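Local coordinates for protein peptidase M42 (Thaumarchaeota archaeon SCGC AB-539-E09, PDB 5DS0) that probably removes amino acids from the N-terminal ends of peptides as a cobalt-bound TET aminopeptidase of the M42 family, assembled from twelve subunits, at residues C[17-22]-C[157-161]; C[46-50]-C[209-213]; C[58-64]-C[228-234]; C[265-269]-C[295-300]. One frame throughout, in Å; residues are numbered along the deposited sequence.

Overall arrangement
The four contacts span the catalytic fold of this M42 peptidase and the barrel domain beside it. Contact 1 joins the loop 17-22 to barrel strand 158-161; the side chain of Pro19 is about 12 Å from a cobalt ion. Contacts 2 and 3 share one sheet, where strand 205-211 lies next to strand 60-66; their centres are about 15 Å apart, and Ser209 N probably hydrogen-bonds Met63 O at 2.7 Å. Contacts 1 and 2 meet at Gly21 N and Gln213 CG, 3.7 Å apart. Contact 4 touches none of the others, its nearest atoms being about 7 Å from contact 3, yet its Thr300 side chain is about 6 Å from cobalt.

Contact 1 (C[17-22]-C[157-161]); sequences FGPSGF and DPIVP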
loop_
_atom_site.group_PDB
_atom_site.type_symbol
_atom_site.label_atom_id
_atom_site.label_comp_id
_atom_site.label_asym_id
_atom_site.label_seq_id
_atom_site.Cartn_x
_atom_site.Cartn_y
_atom_site.Cartn_z
ATOM N N PHE C 17 -33.708 33.475 -4.785
ATOM C CA PHE C 17 -32.493 33.167 -5.528
ATOM C C PHE C 17 -31.402 34.176 -5.174
ATOM O O PHE C 17 -31.561 35.368 -5.461
ATOM C CB PHE C 17 -32.810 33.241 -7.020
ATOM C CG PHE C 17 -31.702 32.774 -7.910
ATOM C CD1 PHE C 17 -30.615 33.594 -8.182
ATOM C CD2 PHE C 17 -31.762 31.534 -8.514
ATOM C CE1 PHE C 17 -29.602 33.179 -9.014
ATOM C CE2 PHE C 17 -30.748 31.106 -9.347
ATOM C CZ PHE C 17 -29.662 31.930 -9.594
ATOM N N GLY C 18 -30.287 33.719 -4.592
ATOM C CA GLY C 18 -29.184 34.635 -4.297
ATOM C C GLY C 18 -27.857 34.036 -3.881
ATOM O O GLY C 18 -27.440 34.196 -2.734
ATOM N N PRO C 19 -27.156 33.370 -4.807
ATOM C CA PRO C 19 -25.831 32.819 -4.507
ATOM C C PRO C 19 -24.780 33.914 -4.486
ATOM O O PRO C 19 -25.056 35.012 -4.959
ATOM C CB PRO C 19 -25.583 31.858 -5.664
ATOM C CG PRO C 19 -26.369 32.424 -6.791
ATOM C CD PRO C 19 -27.519 33.203 -6.218
ATOM N N SER C 20 -23.589 33.617 -3.966
ATOM C CA SER C 20 -22.540 34.627 -3.842
ATOM C C SER C 20 -22.303 35.318 -5.175
ATOM O O SER C 20 -22.087 34.657 -6.182
ATOM C CB SER C 20 -21.237 34.014 -3.339
ATOM O OG SER C 20 -21.433 33.376 -2.095
ATOM N N GLY C 21 -22.341 36.653 -5.175
ATOM C CA GLY C 21 -22.184 37.459 -6.394
ATOM C C GLY C 21 -23.478 37.845 -7.097
ATOM O O GLY C 21 -23.473 38.704 -7.985
ATOM N N PHE C 22 -24.577 37.193 -6.727
ATOM C CA PHE C 22 -25.841 37.396 -7.405
ATOM C C PHE C 22 -26.974 37.548 -6.401
ATOM O O PHE C 22 -27.994 36.878 -6.502
ATOM C CB PHE C 22 -26.143 36.211 -8.321
ATOM C CG PHE C 22 -25.038 35.854 -9.272
ATOM C CD1 PHE C 22 -23.946 35.117 -8.848
ATOM C CD2 PHE C 22 -25.110 36.214 -10.602
ATOM C CE1 PHE C 22 -22.931 34.773 -9.727
ATOM C CE2 PHE C 22 -24.096 35.868 -11.485
ATOM C CZ PHE C 22 -23.006 35.141 -11.047
ATOM N N ASP C 157 -23.604 31.841 -15.879
ATOM C CA ASP C 157 -24.931 31.907 -15.269
ATOM C C ASP C 157 -24.956 31.277 -13.870
ATOM O O ASP C 157 -24.390 30.205 -13.648
ATOM C CB ASP C 157 -25.985 31.254 -16.164
ATOM C CG ASP C 157 -26.366 32.131 -17.350
ATOM O OD1 ASP C 157 -25.770 33.223 -17.516
ATOM O OD2 ASP C 157 -27.277 31.744 -18.116
ATOM N N PRO C 158 -25.617 31.954 -12.913
ATOM C CA PRO C 158 -25.675 31.500 -11.518
ATOM C C PRO C 158 -26.667 30.377 -11.268
ATOM O O PRO C 158 -27.660 30.246 -11.977
ATOM C CB PRO C 158 -26.116 32.750 -10.767
ATOM C CG PRO C 158 -26.954 33.484 -11.747
ATOM C CD PRO C 158 -26.323 33.237 -13.091
ATOM N N ILE C 159 -26.365 29.570 -10.264
ATOM C CA ILE C 159 -27.144 28.381 -9.926
ATOM C C ILE C 159 -27.349 28.298 -8.421
ATOM O O ILE C 159 -26.418 28.528 -7.648
ATOM C CB ILE C 159 -26.412 27.101 -10.362
ATOM C CG1 ILE C 159 -25.908 27.233 -11.803
ATOM C CG2 ILE C 159 -27.330 25.893 -10.224
ATOM C CD1 ILE C 159 -25.039 26.084 -12.261
ATOM N N VAL C 160 -28.563 27.970 -8.008
ATOM C CA VAL C 160 -28.829 27.711 -6.598
ATOM C C VAL C 160 -29.496 26.372 -6.390
ATOM O O VAL C 160 -30.094 25.815 -7.306
ATOM C CB VAL C 160 -29.752 28.753 -5.951
ATOM C CG1 VAL C 160 -29.091 30.120 -5.947
ATOM C CG2 VAL C 160 -31.105 28.788 -6.648
ATOM N N PRO C 161 -29.409 25.860 -5.165
ATOM C CA PRO C 161 -30.183 24.692 -4.803
ATOM C C PRO C 161 -31.674 24.965 -4.922
ATOM O O PRO C 161 -32.109 26.088 -4.693
ATOM C CB PRO C 161 -29.806 24.466 -3.327
ATOM C CG PRO C 161 -28.506 25.158 -3.136
ATOM C CD PRO C 161 -28.553 26.329 -4.060
#
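Pro158, with the largest area covered here, presents its ring to two phenylalanines of the loop 17-22. Pro158 CB sits 3.5 Å from the centroid of the Phe22 ring and only 8° off the ring normal, a CH-pi contact over the face, and Pro158 CG approaches Phe22 CD2 at 3.5 Å. Pro158 CG lies 3.8 Å and Pro158 O 3.5 Å from Phe17 CZ, the oxygen close to the plane of the Phe17 ring. Phe17 (chi1 t) brings the end of its side chain over the strand although its CA-to-CB bond points sideways. Val160 CG1 then stands over a face of the Phe17 ring, 3.9 Å from its centroid and 12° off the normal, and Val160 CG2 reaches Phe17 CD2 at 3.4 Å. Strand 158-161 pairs antiparallel with strand 100-105 and also bonds strand 71-77, closing the six-stranded barrel, whereas the loop links helices 2-15 and 24-34, so the contact ties the barrel to the helical N-terminal part of the chain. A type II turn from Pro19 to Phe22 shapes the loop, closed by Phe22 N to Pro19 O at 2.8 Å, with Gly21 at the positive phi of 93° that calls for glycine. Pro19 adds its own ring beside them, Pro19 CG at 4.0 Å from Pro158 CB and Pro19 CD at 3.5 Å from Val160 CG1. No hydrogen bond crosses the interface.

Contact 2 (C[46-50]-C[209-213]); sequences LGSVT and SATVQ
The two segments run antiparallel, their end-to-end directions 159° apart, with Ser48 opposite Thr211, Val49 opposite Ala210 and Thr50 opposite Ser209. Val49 (phi/psi -107/143), Thr50 (-133/131) and Ser209 (-117/128) are extended; Gly47, at 120/1, has a conformation that calls for glycine. Val49 and Ala210 form a hydrogen-bonded pair, CA-CA 5.5 Å: Ala210 N to Val49 O is 2.8 Å, and the return bond, Val49 N to Ala210 O, is weak at 3.4 Å. Thr50 and Ser209 are a non-hydrogen-bonded pair, CA-CA 4.0 Å. Val49 and Ala210 point to one face of the sheet, Thr50 and Ser209 to the other. Thr50 OG1 (chi1 m) and Ser209 OG (chi1 t) hydrogen-bond at 2.9 Å. Ser48 OG (chi1 m) accepts from Val212 N at 3.3 Å and also bonds Asp44. Leu46 CB packs on Val212 CG2 at 3.8 Å. In this beta ladder of the mixed sheet, strand 205-211 lies between 49-53 and 60-66, helix 24-34 touches Val49 and Val212, and helix 219-228 touches Leu46, Ser48 and Ser209.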
loop_
_atom_site.group_PDB
_atom_site.type_symbol
_atom_site.label_atom_id
_atom_site.label_comp_id
_atom_site.label_asym_id
_atom_site.label_seq_id
_atom_site.Cartn_x
_atom_site.Cartn_y
_atom_site.Cartn_z
ATOM N N LEU C 46 -20.557 46.517 -3.939
ATOM C CA LEU C 46 -20.650 45.090 -4.182
ATOM C C LEU C 46 -22.092 44.584 -4.153
ATOM O O LEU C 46 -22.371 43.508 -4.679
ATOM C CB LEU C 46 -19.802 44.322 -3.168
ATOM C CG LEU C 46 -18.358 44.024 -3.586
ATOM C CD1 LEU C 46 -17.660 45.229 -4.193
ATOM C CD2 LEU C 46 -17.551 43.499 -2.406
ATOM N N GLY C 47 -22.996 45.344 -3.549
ATOM C CA GLY C 47 -24.393 44.940 -3.464
ATOM C C GLY C 47 -24.950 44.786 -2.056
ATOM O O GLY C 47 -26.107 44.415 -1.906
ATOM N N SER C 48 -24.145 45.043 -1.023
ATOM C CA SER C 48 -24.638 45.015 0.361
ATOM C C SER C 48 -25.559 46.189 0.586
ATOM O O SER C 48 -25.207 47.317 0.253
ATOM C CB SER C 48 -23.506 45.121 1.385
ATOM O OG SER C 48 -22.448 44.221 1.117
ATOM N N VAL C 49 -26.743 45.925 1.126
ATOM C CA VAL C 49 -27.610 47.012 1.576
ATOM C C VAL C 49 -27.620 47.052 3.118
ATOM O O VAL C 49 -27.597 46.022 3.793
ATOM C CB VAL C 49 -29.059 47.002 0.998
ATOM C CG1 VAL C 49 -29.190 46.660 -0.499
ATOM C CG2 VAL C 49 -29.878 46.008 1.752
ATOM N N THR C 50 -27.667 48.267 3.645
ATOM C CA THR C 50 -27.542 48.528 5.055
ATOM C C THR C 50 -28.647 49.501 5.491
ATOM O O THR C 50 -28.835 50.547 4.890
ATOM C CB THR C 50 -26.152 49.140 5.363
ATOM O OG1 THR C 50 -25.108 48.322 4.801
ATOM C CG2 THR C 50 -25.935 49.290 6.868
ATOM N N SER C 209 -27.010 45.506 8.495
ATOM C CA SER C 209 -26.468 45.296 7.176
ATOM C C SER C 209 -26.659 43.882 6.634
ATOM O O SER C 209 -26.314 42.905 7.273
ATOM C CB SER C 209 -24.993 45.652 7.187
ATOM O OG SER C 209 -24.523 45.737 5.868
ATOM N N ALA C 210 -27.204 43.806 5.428
ATOM C CA ALA C 210 -27.342 42.552 4.700
ATOM C C ALA C 210 -26.188 42.408 3.708
ATOM O O ALA C 210 -26.289 42.819 2.550
ATOM C CB ALA C 210 -28.675 42.525 3.977
ATOM N N THR C 211 -25.083 41.856 4.182
ATOM C CA THR C 211 -23.854 41.817 3.413
ATOM C C THR C 211 -23.899 40.802 2.286
ATOM O O THR C 211 -24.675 39.851 2.328
ATOM C CB THR C 211 -22.650 41.495 4.329
ATOM O OG1 THR C 211 -23.007 40.454 5.249
ATOM C CG2 THR C 211 -22.249 42.712 5.117
ATOM N N VAL C 212 -23.025 40.998 1.306
ATOM C CA VAL C 212 -22.898 40.081 0.177
ATOM C C VAL C 212 -21.547 39.385 0.180
ATOM O O VAL C 212 -20.606 39.819 0.842
ATOM C CB VAL C 212 -23.104 40.797 -1.183
ATOM C CG1 VAL C 212 -24.523 41.337 -1.283
ATOM C CG2 VAL C 212 -22.078 41.903 -1.398
ATOM N N GLN C 213 -21.477 38.290 -0.563
ATOM C CA GLN C 213 -20.229 37.583 -0.812
ATOM C C GLN C 213 -19.426 37.155 0.426
ATOM O O GLN C 213 -18.202 37.155 0.384
ATOM C CB GLN C 213 -19.349 38.423 -1.760
ATOM C CG GLN C 213 -19.961 38.564 -3.143
ATOM C CD GLN C 213 -19.025 39.180 -4.157
ATOM O OE1 GLN C 213 -17.870 38.772 -4.313
ATOM N NE2 GLN C 213 -19.537 40.137 -4.891
#

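Contact 3 (C[58-64]-C[228-234]); sequences RPRILMA and VDPDVAL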
loop_
_atom_site.group_PDB
_atom_site.type_symbol
_atom_site.label_atom_id
_atom_site.label_comp_id
_atom_site.label_asym_id
_atom_site.label_seq_id
_atom_site.Cartn_x
_atom_site.Cartn_y
_atom_site.Cartn_z
ATOM N N ARG C 58 -22.936 58.721 17.599
ATOM C CA ARG C 58 -21.967 57.743 18.063
ATOM C C ARG C 58 -22.466 57.201 19.409
ATOM O O ARG C 58 -23.054 57.963 20.174
ATOM C CB ARG C 58 -20.578 58.410 18.143
ATOM C CG ARG C 58 -20.011 58.674 16.741
ATOM C CD ARG C 58 -18.541 58.352 16.497
ATOM N NE ARG C 58 -18.370 57.278 15.507
ATOM C CZ ARG C 58 -18.132 57.396 14.196
ATOM N NH1 ARG C 58 -17.991 56.304 13.449
ATOM N NH2 ARG C 58 -18.022 58.570 13.609
ATOM N N PRO C 59 -22.269 55.913 19.711
ATOM C CA PRO C 59 -21.503 54.957 18.900
ATOM C C PRO C 59 -22.302 54.359 17.761
ATOM O O PRO C 59 -23.528 54.278 17.837
ATOM C CB PRO C 59 -21.164 53.854 19.900
ATOM C CG PRO C 59 -22.305 53.874 20.863
ATOM C CD PRO C 59 -22.816 55.288 20.928
ATOM N N ARG C 60 -21.605 53.954 16.709
ATOM C CA ARG C 60 -22.230 53.254 15.598
ATOM C C ARG C 60 -22.146 51.746 15.824
ATOM O O ARG C 60 -21.050 51.187 15.930
ATOM C CB ARG C 60 -21.545 53.616 14.287
ATOM C CG ARG C 60 -21.645 55.078 13.927
ATOM C CD ARG C 60 -21.069 55.340 12.549
ATOM N NE ARG C 60 -21.099 56.765 12.215
ATOM C CZ ARG C 60 -20.712 57.281 11.052
ATOM N NH1 ARG C 60 -20.261 56.505 10.072
ATOM N NH2 ARG C 60 -20.784 58.591 10.857
ATOM N N ILE C 61 -23.314 51.109 15.913
ATOM C CA ILE C 61 -23.418 49.658 16.046
ATOM C C ILE C 61 -23.660 49.054 14.669
ATOM O O ILE C 61 -24.637 49.386 14.010
ATOM C CB ILE C 61 -24.620 49.199 16.910
ATOM C CG1 ILE C 61 -24.832 50.072 18.144
ATOM C CG2 ILE C 61 -24.440 47.760 17.329
ATOM C CD1 ILE C 61 -23.660 50.141 19.075
ATOM N N LEU C 62 -22.790 48.150 14.250
ATOM C CA LEU C 62 -22.995 47.433 13.002
ATOM C C LEU C 62 -23.480 46.022 13.300
ATOM O O LEU C 62 -22.778 45.265 13.975
ATOM C CB LEU C 62 -21.698 47.386 12.194
ATOM C CG LEU C 62 -21.710 46.541 10.918
ATOM C CD1 LEU C 62 -22.879 46.885 10.018
ATOM C CD2 LEU C 62 -20.411 46.718 10.157
HETATM N N MSE C 63 -24.672 45.685 12.816
HETATM C CA MSE C 63 -25.133 44.313 12.813
HETATM C C MSE C 63 -25.086 43.812 11.411
HETATM O O MSE C 63 -25.565 44.478 10.502
HETATM C CB MSE C 63 -26.566 44.197 13.247
HETATM C CG MSE C 63 -26.751 44.508 14.718
HETATM SE SE MSE C 63 -28.514 43.788 15.236
HETATM C CE MSE C 63 -29.675 45.156 14.421
ATOM N N ALA C 64 -24.533 42.627 11.203
ATOM C CA ALA C 64 -24.371 42.110 9.856
ATOM C C ALA C 64 -24.794 40.664 9.754
ATOM O O ALA C 64 -24.453 39.857 10.616
ATOM C CB ALA C 64 -22.928 42.248 9.419
ATOM N N VAL C 228 -19.417 52.204 6.820
ATOM C CA VAL C 228 -20.086 52.503 8.088
ATOM C C VAL C 228 -19.180 53.117 9.160
ATOM O O VAL C 228 -19.638 53.981 9.904
ATOM C CB VAL C 228 -20.737 51.240 8.655
ATOM C CG1 VAL C 228 -21.320 51.497 10.036
ATOM C CG2 VAL C 228 -21.818 50.743 7.713
ATOM N N ASP C 229 -17.911 52.699 9.232
ATOM C CA ASP C 229 -16.981 53.146 10.298
ATOM C C ASP C 229 -17.570 52.830 11.677
ATOM O O ASP C 229 -17.831 53.725 12.475
ATOM C CB ASP C 229 -16.639 54.657 10.153
ATOM C CG ASP C 229 -15.508 55.125 11.098
ATOM O OD1 ASP C 229 -14.775 54.279 11.654
ATOM O OD2 ASP C 229 -15.366 56.362 11.277
ATOM N N PRO C 230 -17.793 51.545 11.956
ATOM C CA PRO C 230 -18.473 51.160 13.187
ATOM C C PRO C 230 -17.587 51.238 14.423
ATOM O O PRO C 230 -16.369 51.025 14.333
ATOM C CB PRO C 230 -18.860 49.709 12.913
ATOM C CG PRO C 230 -17.760 49.199 12.039
ATOM C CD PRO C 230 -17.379 50.366 11.168
ATOM N N ASP C 231 -18.211 51.505 15.568
ATOM C CA ASP C 231 -17.521 51.527 16.860
ATOM C C ASP C 231 -17.623 50.181 17.601
ATOM O O ASP C 231 -16.798 49.874 18.471
ATOM C CB ASP C 231 -18.076 52.656 17.722
ATOM C CG ASP C 231 -17.811 54.018 17.125
ATOM O OD1 ASP C 231 -16.630 54.407 17.049
ATOM O OD2 ASP C 231 -18.783 54.694 16.698
ATOM N N VAL C 232 -18.650 49.403 17.278
ATOM C CA VAL C 232 -18.814 48.058 17.800
ATOM C C VAL C 232 -19.640 47.253 16.798
ATOM O O VAL C 232 -20.513 47.807 16.128
ATOM C CB VAL C 232 -19.500 48.074 19.187
ATOM C CG1 VAL C 232 -20.796 48.843 19.135
ATOM C CG2 VAL C 232 -19.763 46.671 19.704
ATOM N N ALA C 233 -19.392 45.947 16.718
ATOM C CA ALA C 233 -20.086 45.114 15.747
ATOM C C ALA C 233 -20.679 43.842 16.341
ATOM O O ALA C 233 -20.021 43.132 17.093
ATOM C CB ALA C 233 -19.139 44.766 14.619
ATOM N N LEU C 234 -21.919 43.546 15.958
ATOM C CA LEU C 234 -22.571 42.290 16.302
ATOM C C LEU C 234 -22.830 41.534 15.018
ATOM O O LEU C 234 -23.688 41.911 14.242
ATOM C CB LEU C 234 -23.896 42.532 16.991
ATOM C CG LEU C 234 -23.894 43.434 18.214
ATOM C CD1 LEU C 234 -25.320 43.578 18.732
ATOM C CD2 LEU C 234 -22.975 42.892 19.298
#
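Two parallel neighbours in the mixed sheet of the catalytic fold meet here, strand 60-66 and strand 232-240, the latter entered from helix 219-228. The axes of 60-64 and 232-234 approach to 4.7 Å at 24°. Bridges pair Ile61 with Val232, Leu62 with Ala233 and Met63 with Leu234. The ladder comprises Val232 N to Arg60 O (3.3 Å), Leu62 N to Val232 O (3.0 Å), Leu234 N to Leu62 O (2.8 Å) and Ala64 N to Leu234 O (3.2 Å). Arg60 O also accepts from Asp231 N at 2.9 Å. Asp231 OD2 accepts hydrogen bonds from Arg60 N and, within a salt bridge, Arg58 NE, both at 2.9 Å; Arg58 NH1 adds a salt bridge to Asp229 OD2 at 3.4 Å. The extended Arg60 side chain reaches the end of the helix, Arg60 NH1 to Val228 O at 2.6 Å. Leu62 CB packs on Pro230 CB at 3.7 Å. Strand 205-211 flanks 60-66, strand 314-322 flanks 232-240, and Ile305 of helix 302-305 covers Leu62 and Ala233.

Contact 4 (C[265-269]-C[295-300]); sequences YDRSM and MSGGGT
Backbone pairing is brief. Strand 265-266 runs parallel to the end of strand 291-295, with one bridge, Asp266 with Met295, at CA-CA 4.7 Å. Met295 N donates to Tyr265 O at 3.0 Å, and Asp266 CA makes a CA-H...O contact with Met295 O at 3.3 Å. Beyond the bridge Arg267 and Ser268 turn (phi/psi -59/-30 and -91/-17), closed by Asp266 N to Met269 O at 3.1 Å and Met269 N to Asp266 O at 3.2 Å. In the other segment Ser296 and Gly297 bend the chain, and Gly298 to Thr300 are extended again. Arg267 N to Gly298 O is a weak bond of 3.3 Å, and Ser268 lies opposite Gly299, CA-CA 4.7 Å. Side-chain hydrogen bonds fix the turn. Asp266 (chi1 p) forms an Asx turn, Asp266 OD1 accepting Ser268 N at 2.7 Å and Ser268 OG at 2.6 Å. Ser268 (chi1 p) thereby holds OG where it accepts from Thr300 N at 3.2 Å. Van der Waals contacts complete the interface: Asp266 CB to CE of Met295, a selenomethionine, is 3.7 Å, and Gly298 CA lies over a face of the Arg267 guanidinium (chi1 t, chi2 t, chi3 p). Thr300 OG1 (chi1 p) caps Ala302 N with a weak bond, in the turn leading into helix 302-305; Thr300 touches the cobalt ligand Glu237 on strand 232-240, while strand 314-322 packs against Asp266, Met269 and Thr300 through Val316.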
loop_
_atom_site.group_PDB
_atom_site.type_symbol
_atom_site.label_atom_id
_atom_site.label_comp_id
_atom_site.label_asym_id
_atom_site.label_seq_id
_atom_site.Cartn_x
_atom_site.Cartn_y
_atom_site.Cartn_z
ATOM N N TYR C 265 -14.301 31.934 20.080
ATOM C CA TYR C 265 -13.104 31.849 19.250
ATOM C C TYR C 265 -13.454 31.273 17.891
ATOM O O TYR C 265 -14.210 30.329 17.798
ATOM C CB TYR C 265 -12.012 30.978 19.889
ATOM C CG TYR C 265 -10.922 30.653 18.907
ATOM C CD1 TYR C 265 -10.004 31.618 18.536
ATOM C CD2 TYR C 265 -10.831 29.403 18.301
ATOM C CE1 TYR C 265 -9.006 31.345 17.609
ATOM C CE2 TYR C 265 -9.840 29.122 17.362
ATOM C CZ TYR C 265 -8.931 30.100 17.030
ATOM O OH TYR C 265 -7.945 29.870 16.114
ATOM N N ASP C 266 -12.903 31.860 16.838
ATOM C CA ASP C 266 -12.971 31.253 15.523
ATOM C C ASP C 266 -11.714 31.604 14.734
ATOM O O ASP C 266 -10.910 32.440 15.160
ATOM C CB ASP C 266 -14.303 31.572 14.796
ATOM C CG ASP C 266 -14.389 33.002 14.234
ATOM O OD1 ASP C 266 -13.614 33.296 13.307
ATOM O OD2 ASP C 266 -15.258 33.822 14.660
ATOM N N ARG C 267 -11.518 30.913 13.622
ATOM C CA ARG C 267 -10.309 31.047 12.815
ATOM C C ARG C 267 -10.102 32.487 12.318
ATOM O O ARG C 267 -8.975 32.912 12.130
ATOM C CB ARG C 267 -10.375 30.058 11.637
ATOM C CG ARG C 267 -9.105 29.927 10.780
ATOM C CD ARG C 267 -9.285 29.011 9.543
ATOM N NE ARG C 267 -10.390 29.517 8.714
ATOM C CZ ARG C 267 -10.905 28.910 7.640
ATOM N NH1 ARG C 267 -10.437 27.738 7.227
ATOM N NH2 ARG C 267 -11.908 29.485 6.976
ATOM N N SER C 268 -11.188 33.232 12.114
ATOM C CA SER C 268 -11.123 34.604 11.597
ATOM C C SER C 268 -11.029 35.710 12.661
ATOM O O SER C 268 -10.658 36.840 12.336
ATOM C CB SER C 268 -12.330 34.886 10.666
ATOM O OG SER C 268 -13.538 35.088 11.385
HETATM N N MSE C 269 -11.353 35.390 13.911
HETATM C CA MSE C 269 -11.316 36.383 14.983
HETATM C C MSE C 269 -11.374 35.805 16.384
HETATM O O MSE C 269 -12.122 34.864 16.655
HETATM C CB MSE C 269 -12.525 37.298 14.821
HETATM C CG MSE C 269 -12.584 38.329 15.952
HETATM SE SE MSE C 269 -14.168 39.479 15.824
HETATM C CE MSE C 269 -15.525 38.237 16.552
HETATM N N MSE C 295 -15.762 27.913 16.875
HETATM C CA MSE C 295 -15.665 27.350 15.520
HETATM C C MSE C 295 -14.216 27.273 15.109
HETATM O O MSE C 295 -13.682 28.174 14.449
HETATM C CB MSE C 295 -16.479 28.162 14.512
HETATM C CG MSE C 295 -17.849 28.582 15.056
HETATM SE SE MSE C 295 -18.799 29.861 13.877
HETATM C CE MSE C 295 -17.347 30.731 12.855
ATOM N N SER C 296 -13.560 26.202 15.540
ATOM C CA SER C 296 -12.148 25.904 15.213
ATOM C C SER C 296 -11.712 26.122 13.741
ATOM O O SER C 296 -10.595 26.590 13.479
ATOM C CB SER C 296 -11.854 24.455 15.615
ATOM O OG SER C 296 -10.816 23.909 14.835
ATOM N N GLY C 297 -12.590 25.797 12.793
ATOM C CA GLY C 297 -12.244 25.881 11.375
ATOM C C GLY C 297 -13.277 26.557 10.484
ATOM O O GLY C 297 -13.684 26.009 9.463
ATOM N N GLY C 298 -13.679 27.767 10.855
ATOM C CA GLY C 298 -14.585 28.556 10.032
ATOM C C GLY C 298 -14.429 30.016 10.380
ATOM O O GLY C 298 -13.874 30.353 11.425
ATOM N N GLY C 299 -14.916 30.886 9.507
ATOM C CA GLY C 299 -14.854 32.332 9.742
ATOM C C GLY C 299 -16.186 33.025 9.510
ATOM O O GLY C 299 -17.152 32.389 9.080
ATOM N N THR C 300 -16.200 34.340 9.748
ATOM C CA THR C 300 -17.408 35.161 9.676
ATOM C C THR C 300 -17.114 36.534 9.106
ATOM O O THR C 300 -15.959 36.932 9.005
ATOM C CB THR C 300 -18.001 35.376 11.079
ATOM O OG1 THR C 300 -16.994 35.929 11.944
ATOM C CG2 THR C 300 -18.479 34.067 11.651
#